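Local coordinates for uncharacterized protein (Uncultured organism, PDB 5IBZ) that belongs to the putative cyclase family, probably has an arylformamidase-like activity, and binds acetylphosphate in a pocket of the crystallised tetramer, at residues B[242-252]-B[277-285]; B[108-119]-B[309-319]. All coordinates share one frame; numbering follows the deposited sequence.

Interaction 1: B[242-252]-B[277-285]. With UVW (acetylphosphate), chain F.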
loop_
_atom_site.group_PDB
_atom_site.type_symbol
_atom_site.label_atom_id
_atom_site.label_comp_id
_atom_site.label_asym_id
_atom_site.label_seq_id
_atom_site.Cartn_x
_atom_site.Cartn_y
_atom_site.Cartn_z
ATOM N N LEU B 242 21.796 8.211 28.370
ATOM C CA LEU B 242 21.574 8.246 26.925
ATOM C C LEU B 242 20.094 8.393 26.590
ATOM O O LEU B 242 19.247 7.816 27.252
ATOM C CB LEU B 242 22.113 6.977 26.267
ATOM C CG LEU B 242 23.565 6.677 26.601
ATOM C CD1 LEU B 242 23.992 5.394 25.972
ATOM C CD2 LEU B 242 24.465 7.805 26.150
ATOM N N ALA B 243 19.787 9.134 25.531
ATOM C CA ALA B 243 18.412 9.296 25.059
ATOM C C ALA B 243 17.962 8.154 24.158
ATOM O O ALA B 243 16.775 7.825 24.099
ATOM C CB ALA B 243 18.270 10.603 24.307
ATOM N N GLY B 244 18.909 7.600 23.419
ATOM C CA GLY B 244 18.602 6.551 22.457
ATOM C C GLY B 244 19.862 5.823 22.074
ATOM O O GLY B 244 20.959 6.371 22.202
ATOM N N VAL B 245 19.700 4.593 21.597
ATOM C CA VAL B 245 20.807 3.764 21.152
ATOM C C VAL B 245 20.441 3.199 19.797
ATOM O O VAL B 245 19.394 2.563 19.663
ATOM C CB VAL B 245 21.093 2.622 22.135
ATOM C CG1 VAL B 245 22.245 1.784 21.691
ATOM C CG2 VAL B 245 21.373 3.165 23.533
ATOM N N ALA B 246 21.288 3.465 18.812
ATOM C CA ALA B 246 21.052 2.982 17.465
ATOM C C ALA B 246 22.205 2.117 17.020
ATOM O O ALA B 246 23.322 2.283 17.496
ATOM C CB ALA B 246 20.875 4.115 16.523
ATOM N N ALA B 247 21.939 1.240 16.052
ATOM C CA ALA B 247 22.981 0.378 15.505
ATOM C C ALA B 247 22.743 0.041 14.036
ATOM O O ALA B 247 21.646 0.249 13.489
ATOM C CB ALA B 247 23.094 -0.917 16.317
ATOM N N ASP B 248 23.811 -0.444 13.409
ATOM C CA ASP B 248 23.780 -0.917 12.035
ATOM C C ASP B 248 23.534 -2.435 11.964
ATOM O O ASP B 248 24.046 -3.131 11.081
ATOM C CB ASP B 248 25.088 -0.564 11.341
ATOM C CG ASP B 248 26.263 -1.282 11.943
ATOM O OD1 ASP B 248 26.069 -1.848 13.045
ATOM O OD2 ASP B 248 27.368 -1.282 11.327
ATOM N N ASN B 249 22.739 -2.948 12.895
ATOM C CA ASN B 249 22.205 -4.305 12.772
ATOM C C ASN B 249 20.683 -4.190 12.664
ATOM O O ASN B 249 20.152 -3.084 12.440
ATOM C CB ASN B 249 22.663 -5.204 13.925
ATOM C CG ASN B 249 22.243 -4.691 15.279
ATOM O OD1 ASN B 249 21.413 -3.789 15.378
ATOM N ND2 ASN B 249 22.803 -5.288 16.342
ATOM N N ILE B 250 19.958 -5.297 12.788
ATOM C CA ILE B 250 18.523 -5.278 12.540
ATOM C C ILE B 250 17.728 -5.228 13.847
ATOM O O ILE B 250 16.646 -4.643 13.899
ATOM C CB ILE B 250 18.054 -6.514 11.722
ATOM C CG1 ILE B 250 19.022 -6.822 10.577
ATOM C CG2 ILE B 250 16.659 -6.282 11.206
ATOM C CD1 ILE B 250 19.282 -5.685 9.600
ATOM N N ALA B 251 18.274 -5.813 14.911
ATOM C CA ALA B 251 17.543 -5.949 16.170
ATOM C C ALA B 251 18.151 -5.232 17.380
ATOM O O ALA B 251 17.644 -5.391 18.488
ATOM C CB ALA B 251 17.406 -7.414 16.498
ATOM N N LEU B 252 19.251 -4.511 17.168
ATOM C CA LEU B 252 20.063 -3.860 18.220
ATOM C C LEU B 252 20.701 -4.840 19.195
ATOM O O LEU B 252 21.927 -4.935 19.264
ATOM C CB LEU B 252 19.251 -2.826 19.018
ATOM C CG LEU B 252 20.105 -2.145 20.110
ATOM C CD1 LEU B 252 21.369 -1.515 19.547
ATOM C CD2 LEU B 252 19.282 -1.103 20.862
ATOM N N VAL B 277 14.145 4.336 26.858
ATOM C CA VAL B 277 15.232 4.649 25.921
ATOM C C VAL B 277 14.877 4.127 24.526
ATOM O O VAL B 277 14.467 2.988 24.379
ATOM C CB VAL B 277 16.547 4.039 26.440
ATOM C CG1 VAL B 277 17.649 4.085 25.380
ATOM C CG2 VAL B 277 17.009 4.777 27.710
ATOM N N TYR B 278 15.029 4.975 23.515
ATOM C CA TYR B 278 14.649 4.654 22.152
ATOM C C TYR B 278 15.682 3.758 21.490
ATOM O O TYR B 278 16.870 3.795 21.819
ATOM C CB TYR B 278 14.460 5.960 21.345
ATOM C CG TYR B 278 13.318 6.769 21.901
ATOM C CD1 TYR B 278 13.500 7.579 23.016
ATOM C CD2 TYR B 278 12.048 6.688 21.364
ATOM C CE1 TYR B 278 12.455 8.281 23.570
ATOM C CE2 TYR B 278 10.996 7.396 21.898
ATOM C CZ TYR B 278 11.195 8.184 23.022
ATOM O OH TYR B 278 10.139 8.903 23.575
ATOM N N ILE B 279 15.193 2.934 20.569
ATOM C CA ILE B 279 16.017 1.992 19.834
ATOM C C ILE B 279 16.032 2.335 18.353
ATOM O O ILE B 279 14.982 2.459 17.716
ATOM C CB ILE B 279 15.503 0.541 20.028
ATOM C CG1 ILE B 279 15.689 0.100 21.489
ATOM C CG2 ILE B 279 16.153 -0.399 19.039
ATOM C CD1 ILE B 279 15.180 -1.269 21.801
ATOM N N GLY B 280 17.239 2.470 17.808
ATOM C CA GLY B 280 17.433 2.716 16.388
ATOM C C GLY B 280 18.040 1.504 15.709
ATOM O O GLY B 280 18.935 0.857 16.261
ATOM N N GLU B 281 17.527 1.163 14.528
ATOM C CA GLU B 281 17.962 -0.051 13.846
ATOM C C GLU B 281 18.169 0.187 12.369
ATOM O O GLU B 281 17.532 1.063 11.772
ATOM C CB GLU B 281 16.944 -1.183 14.039
ATOM C CG GLU B 281 16.861 -1.632 15.495
ATOM C CD GLU B 281 15.662 -2.499 15.818
ATOM O OE1 GLU B 281 14.681 -2.515 15.054
ATOM O OE2 GLU B 281 15.743 -3.186 16.855
ATOM N N ILE B 282 19.025 -0.636 11.787
ATOM C CA ILE B 282 19.365 -0.621 10.353
ATOM C C ILE B 282 19.932 0.735 9.903
ATOM O O ILE B 282 19.719 1.217 8.785
ATOM C CB ILE B 282 18.156 -1.011 9.433
ATOM C CG1 ILE B 282 17.214 -2.009 10.137
ATOM C CG2 ILE B 282 18.723 -1.603 8.151
ATOM C CD1 ILE B 282 16.108 -2.573 9.247
ATOM N N TRP B 283 20.729 1.342 10.767
ATOM C CA TRP B 283 21.491 2.515 10.363
ATOM C C TRP B 283 22.710 2.073 9.549
ATOM O O TRP B 283 23.119 0.907 9.608
ATOM C CB TRP B 283 21.914 3.338 11.599
ATOM C CG TRP B 283 20.777 4.001 12.351
ATOM C CD1 TRP B 283 19.509 3.529 12.513
ATOM C CD2 TRP B 283 20.827 5.253 13.048
ATOM N NE1 TRP B 283 18.760 4.407 13.271
ATOM C CE2 TRP B 283 19.549 5.475 13.608
ATOM C CE3 TRP B 283 21.824 6.216 13.239
ATOM C CZ2 TRP B 283 19.256 6.602 14.363
ATOM C CZ3 TRP B 283 21.528 7.338 13.992
ATOM C CH2 TRP B 283 20.262 7.523 14.538
ATOM N N TRP B 284 23.272 2.994 8.765
ATOM C CA TRP B 284 24.415 2.725 7.898
ATOM C C TRP B 284 25.581 3.565 8.365
ATOM O O TRP B 284 25.539 4.796 8.282
ATOM C CB TRP B 284 24.100 3.047 6.432
ATOM C CG TRP B 284 25.261 2.721 5.537
ATOM C CD1 TRP B 284 26.227 3.581 5.095
ATOM C CD2 TRP B 284 25.589 1.434 5.003
ATOM N NE1 TRP B 284 27.142 2.904 4.320
ATOM C CE2 TRP B 284 26.771 1.586 4.247
ATOM C CE3 TRP B 284 25.004 0.158 5.097
ATOM C CZ2 TRP B 284 27.362 0.515 3.569
ATOM C CZ3 TRP B 284 25.595 -0.896 4.426
ATOM C CH2 TRP B 284 26.767 -0.711 3.680
ATOM N N LEU B 285 26.621 2.904 8.874
ATOM C CA LEU B 285 27.674 3.604 9.591
ATOM C C LEU B 285 29.057 3.498 8.965
ATOM O O LEU B 285 30.023 4.022 9.516
ATOM C CB LEU B 285 27.721 3.069 11.030
ATOM C CG LEU B 285 26.406 3.245 11.803
ATOM C CD1 LEU B 285 26.518 2.675 13.204
ATOM C CD2 LEU B 285 25.974 4.701 11.852
HETATM C C1 UVW F . 12.361 -7.806 15.862
HETATM O O1 UVW F . 11.443 -7.599 15.144
HETATM C C1M UVW F . 12.769 -9.240 16.190
HETATM O O2 UVW F . 13.091 -6.754 16.423
HETATM P P UVW F . 12.666 -5.173 16.270
HETATM O O1P UVW F . 11.196 -4.974 16.556
HETATM O O2P UVW F . 13.513 -4.423 17.271
HETATM O O3P UVW F . 12.956 -4.653 14.886
HETATM O O HOH W 1 27.442 0.179 9.070
#
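Strands 244-247 and 278-281 run side by side in the same direction, their axes 14° apart and 4.5 Å at closest, and Val-245 and Ala-247 each bond through both N and O: Val-245 N donates to Tyr-278 O (2.9 Å) and its O accepts from Gly-280 N. Ala-247 N then reaches Gly-280 O, and Ala-247 O takes the N-H of Trp-283. The indole of Trp-283 folds back along the sheet because CG lies beside its own backbone N (chi1 -67°), which lays one ring face on Ala-246; the methyl CB stands 3.6 Å from the centroid of the six-membered ring, a CH-pi contact almost down the ring normal. Gly-280 leaves room for that methyl, since a CB there would collide with Ala-246 CB. Trp-283 NE1 is tied to Gln-113 O. A glycine in place of Trp-283 would probably leave the Ala-246 methyl without its cover and Gln-113 O without this donor. These are two neighbouring parallel strands in the interior of the chain's large mixed sheet, and just past their C-terminal ends the chain forms part of the ligand pocket. There Asn-249 O receives Ile-282 N at 2.8 Å, while Asn-249 OD1 accepts from Leu-252 N in an Asx motif. Glu-281 extends beyond CG alongside the 249-252 loop, with Ile-250 O only 3.0 Å from its CD, and its OE2 lies 2.6 Å from acetylphosphate O2P. On the side of Val-245 and Ile-279, Leu-252 CD2 packs against Ile-279 CG2 at 3.7 Å. Just past the same C-terminal ends a water bridges Asp-248 OD2 and Leu-285 N; the same carboxylate also accepts from the backbone N-H groups of Thr-204 and Gly-205.

Interaction 2: B[108-119]-B[309-319]; sequences LQGSTQWDALSH and IPGAVGSPLNP. With UVW (acetylphosphate), chain F.
Thr-112 O is gripped by three groups: a water donates to it at 2.6 Å, Leu-317 N bonds to it weakly at 3.4 Å, and Pro-316 CA makes a CA-H...O contact; the water also accepts from Leu-317 N. Leu-317 lays CD1 obliquely against the indole, 3.8 Å from Trp-114 NE1, and sets CD2 only 3.4 Å from Gln-113 C; that indole nitrogen donates to Ala-304 O. Strands 113-115 and 314-316 form an antiparallel ladder at one border of the chain's large mixed sheet. Trp-114 and Ser-315 are its hydrogen-bonded pair, Trp-114 N reaching Ser-315 O at 3.0 Å. Gly-314 lies so close to Trp-114 that a CB would strike Trp-114 O. On the loop before the strand, Leu-108 spreads its two methyls, CD1 meeting Ala-312 CB and CD2 crossing over Pro-316 CD at 3.7 Å. His-119 CB rests 3.4 Å from Val-313 O, the same oxygen that accepts from Ala-116 N. With CG anti to the backbone N (chi1 173°), the His-119 ring turns toward the ligand, and NE2 donates to acetylphosphate O1P at 2.6 Å; ND1 bonds to Ala-100 O of the second subunit, fixing the ring's rotation.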
loop_
_atom_site.group_PDB
_atom_site.type_symbol
_atom_site.label_atom_id
_atom_site.label_comp_id
_atom_site.label_asym_id
_atom_site.label_seq_id
_atom_site.Cartn_x
_atom_site.Cartn_y
_atom_site.Cartn_z
ATOM N N LEU B 108 6.855 0.797 8.946
ATOM C CA LEU B 108 7.593 1.865 9.591
ATOM C C LEU B 108 8.801 1.298 10.329
ATOM O O LEU B 108 9.682 2.054 10.706
ATOM C CB LEU B 108 6.671 2.663 10.522
ATOM C CG LEU B 108 5.516 3.344 9.794
ATOM C CD1 LEU B 108 4.656 4.155 10.777
ATOM C CD2 LEU B 108 5.993 4.264 8.681
ATOM N N GLN B 109 8.845 -0.025 10.493
ATOM C CA GLN B 109 10.029 -0.724 11.003
ATOM C C GLN B 109 10.776 -1.398 9.849
ATOM O O GLN B 109 11.486 -2.387 10.054
ATOM C CB GLN B 109 9.642 -1.792 12.056
ATOM C CG GLN B 109 9.013 -1.268 13.344
ATOM C CD GLN B 109 7.597 -0.727 13.172
ATOM O OE1 GLN B 109 6.721 -1.412 12.663
ATOM N NE2 GLN B 109 7.403 0.548 13.536
ATOM N N GLY B 110 10.584 -0.896 8.634
ATOM C CA GLY B 110 11.064 -1.586 7.451
ATOM C C GLY B 110 12.386 -1.112 6.872
ATOM O O GLY B 110 12.830 -1.656 5.873
ATOM N N SER B 111 13.010 -0.123 7.503
ATOM C CA SER B 111 14.237 0.478 6.992
ATOM C C SER B 111 15.009 1.096 8.160
ATOM O O SER B 111 14.747 0.774 9.310
ATOM C CB SER B 111 13.920 1.520 5.913
ATOM O OG SER B 111 15.074 1.886 5.174
ATOM N N THR B 112 15.966 1.979 7.883
ATOM C CA THR B 112 16.566 2.797 8.932
ATOM C C THR B 112 15.438 3.399 9.769
ATOM O O THR B 112 14.502 3.976 9.225
ATOM C CB THR B 112 17.450 3.894 8.325
ATOM O OG1 THR B 112 18.464 3.274 7.512
ATOM C CG2 THR B 112 18.059 4.750 9.401
ATOM N N GLN B 113 15.525 3.262 11.088
ATOM C CA GLN B 113 14.367 3.537 11.929
ATOM C C GLN B 113 14.704 3.958 13.341
ATOM O O GLN B 113 15.779 3.631 13.866
ATOM C CB GLN B 113 13.474 2.285 12.003
ATOM C CG GLN B 113 14.081 1.141 12.827
ATOM C CD GLN B 113 13.362 -0.169 12.608
ATOM O OE1 GLN B 113 12.591 -0.638 13.438
ATOM N NE2 GLN B 113 13.576 -0.733 11.453
ATOM N N TRP B 114 13.748 4.660 13.942
ATOM C CA TRP B 114 13.585 4.715 15.402
ATOM C C TRP B 114 12.371 3.878 15.760
ATOM O O TRP B 114 11.357 3.917 15.052
ATOM C CB TRP B 114 13.336 6.117 15.940
ATOM C CG TRP B 114 14.501 7.002 16.062
ATOM C CD1 TRP B 114 14.667 8.188 15.432
ATOM C CD2 TRP B 114 15.657 6.824 16.891
ATOM N NE1 TRP B 114 15.851 8.768 15.809
ATOM C CE2 TRP B 114 16.483 7.954 16.701
ATOM C CE3 TRP B 114 16.079 5.829 17.759
ATOM C CZ2 TRP B 114 17.700 8.099 17.333
ATOM C CZ3 TRP B 114 17.281 5.985 18.409
ATOM C CH2 TRP B 114 18.087 7.109 18.184
ATOM N N ASP B 115 12.471 3.177 16.877
ATOM C CA ASP B 115 11.331 2.503 17.484
ATOM C C ASP B 115 10.863 3.336 18.645
ATOM O O ASP B 115 11.663 3.722 19.497
ATOM C CB ASP B 115 11.713 1.111 17.946
ATOM C CG ASP B 115 12.223 0.251 16.800
ATOM O OD1 ASP B 115 11.855 0.521 15.631
ATOM O OD2 ASP B 115 13.014 -0.681 17.070
ATOM N N ALA B 116 9.575 3.663 18.663
ATOM C CA ALA B 116 8.980 4.418 19.774
ATOM C C ALA B 116 8.856 3.558 21.014
ATOM O O ALA B 116 8.997 2.334 20.957
ATOM C CB ALA B 116 7.620 4.937 19.379
ATOM N N LEU B 117 8.550 4.200 22.132
ATOM C CA LEU B 117 8.365 3.451 23.374
ATOM C C LEU B 117 7.080 2.608 23.322
ATOM O O LEU B 117 6.882 1.719 24.143
ATOM C CB LEU B 117 8.339 4.407 24.566
ATOM C CG LEU B 117 9.540 5.335 24.655
ATOM C CD1 LEU B 117 9.434 6.173 25.917
ATOM C CD2 LEU B 117 10.875 4.575 24.616
ATOM N N SER B 118 6.204 2.903 22.367
ATOM C CA SER B 118 5.017 2.083 22.122
ATOM C C SER B 118 5.305 0.833 21.297
ATOM O O SER B 118 4.406 0.041 21.046
ATOM C CB SER B 118 3.944 2.917 21.417
ATOM O OG SER B 118 4.507 3.668 20.345
ATOM N N HIS B 119 6.546 0.649 20.840
ATOM C CA HIS B 119 6.879 -0.492 19.981
ATOM C C HIS B 119 7.058 -1.815 20.733
ATOM O O HIS B 119 6.845 -2.875 20.151
ATOM C CB HIS B 119 8.161 -0.202 19.175
ATOM C CG HIS B 119 8.668 -1.367 18.386
ATOM N ND1 HIS B 119 7.918 -1.995 17.416
ATOM C CD2 HIS B 119 9.856 -2.017 18.419
ATOM C CE1 HIS B 119 8.619 -2.984 16.890
ATOM N NE2 HIS B 119 9.800 -3.018 17.483
ATOM N N ILE B 309 4.258 11.352 12.739
ATOM C CA ILE B 309 3.192 10.394 12.434
ATOM C C ILE B 309 2.420 10.059 13.695
ATOM O O ILE B 309 2.829 9.214 14.488
ATOM C CB ILE B 309 3.716 9.066 11.829
ATOM C CG1 ILE B 309 4.780 9.302 10.755
ATOM C CG2 ILE B 309 2.524 8.248 11.295
ATOM C CD1 ILE B 309 5.470 8.019 10.282
ATOM N N PRO B 310 1.305 10.749 13.914
ATOM C CA PRO B 310 0.594 10.546 15.173
ATOM C C PRO B 310 0.087 9.121 15.313
ATOM O O PRO B 310 -0.467 8.540 14.379
ATOM C CB PRO B 310 -0.554 11.556 15.109
ATOM C CG PRO B 310 -0.601 12.042 13.721
ATOM C CD PRO B 310 0.745 11.860 13.121
ATOM N N GLY B 311 0.316 8.571 16.495
ATOM C CA GLY B 311 -0.141 7.223 16.796
ATOM C C GLY B 311 0.730 6.117 16.243
ATOM O O GLY B 311 0.401 4.943 16.404
ATOM N N ALA B 312 1.847 6.466 15.612
ATOM C CA ALA B 312 2.757 5.447 15.100
ATOM C C ALA B 312 3.716 4.973 16.185
ATOM O O ALA B 312 4.019 5.711 17.136
ATOM C CB ALA B 312 3.540 5.976 13.897
ATOM N N VAL B 313 4.208 3.745 16.015
ATOM C CA VAL B 313 5.074 3.145 17.017
ATOM C C VAL B 313 6.547 3.136 16.577
ATOM O O VAL B 313 7.387 2.465 17.185
ATOM C CB VAL B 313 4.613 1.712 17.381
ATOM C CG1 VAL B 313 3.198 1.743 17.893
ATOM C CG2 VAL B 313 4.727 0.760 16.218
ATOM N N GLY B 314 6.864 3.951 15.574
ATOM C CA GLY B 314 8.230 4.157 15.118
ATOM C C GLY B 314 8.192 4.981 13.851
ATOM O O GLY B 314 7.130 5.402 13.407
ATOM N N SER B 315 9.345 5.185 13.240
ATOM C CA SER B 315 9.430 5.992 12.040
ATOM C C SER B 315 10.670 5.674 11.239
ATOM O O SER B 315 11.715 5.413 11.830
ATOM C CB SER B 315 9.482 7.463 12.408
ATOM O OG SER B 315 9.600 8.265 11.254
ATOM N N PRO B 316 10.574 5.747 9.905
ATOM C CA PRO B 316 11.782 5.840 9.089
ATOM C C PRO B 316 12.430 7.186 9.287
ATOM O O PRO B 316 11.816 8.136 9.786
ATOM C CB PRO B 316 11.275 5.659 7.647
ATOM C CG PRO B 316 9.874 5.982 7.692
ATOM C CD PRO B 316 9.357 5.721 9.078
ATOM N N LEU B 317 13.699 7.261 8.939
ATOM C CA LEU B 317 14.377 8.544 8.978
ATOM C C LEU B 317 15.632 8.505 8.140
ATOM O O LEU B 317 16.022 7.470 7.623
ATOM C CB LEU B 317 14.706 8.937 10.403
ATOM C CG LEU B 317 15.816 8.127 11.047
ATOM C CD1 LEU B 317 16.512 9.013 12.108
ATOM C CD2 LEU B 317 15.273 6.899 11.706
ATOM N N ASN B 318 16.223 9.692 7.999
ATOM C CA ASN B 318 17.524 9.844 7.380
ATOM C C ASN B 318 18.403 10.588 8.375
ATOM O O ASN B 318 18.474 11.813 8.368
ATOM C CB ASN B 318 17.418 10.591 6.063
ATOM C CG ASN B 318 18.738 10.739 5.391
ATOM O OD1 ASN B 318 19.719 10.137 5.800
ATOM N ND2 ASN B 318 18.786 11.563 4.367
ATOM N N PRO B 319 19.043 9.847 9.282
ATOM C CA PRO B 319 19.881 10.558 10.268
ATOM C C PRO B 319 21.098 11.201 9.610
ATOM O O PRO B 319 21.780 10.508 8.835
ATOM C CB PRO B 319 20.316 9.442 11.234
ATOM C CG PRO B 319 19.620 8.184 10.759
ATOM C CD PRO B 319 19.255 8.403 9.328
HETATM C C1 UVW F . 12.361 -7.806 15.862
HETATM O O1 UVW F . 11.443 -7.599 15.144
HETATM C C1M UVW F . 12.769 -9.240 16.190
HETATM O O2 UVW F . 13.091 -6.754 16.423
HETATM P P UVW F . 12.666 -5.173 16.270
HETATM O O1P UVW F . 11.196 -4.974 16.556
HETATM O O2P UVW F . 13.513 -4.423 17.271
HETATM O O3P UVW F . 12.956 -4.653 14.886
HETATM O O HOH W 2 14.119 5.077 6.890
#

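Strands 278-281 and 113-115 are neighbours in one sheet, so interaction 2 extends the sheet of interaction 1 by the next strands, their centres about 11 Å apart. The seam is stitched by Ile-279 O to Asp-115 N and by Ile-282 O to Thr-112 OG1, both 2.7 Å and probable hydrogen bonds, and the indoles of Trp-283 and Trp-114 meet edge-to-face across it. Along the chain, interaction 1 is nested inside the loop that interaction 2 closes. Both deliver residues to the acetylphosphate: Ile-250 and Glu-281 from the first, Asp-115 and His-119 from the second, with Arg-69 and His-268 completing the pocket. Asp-115 OD2 comes close to Glu-281 OE1 there.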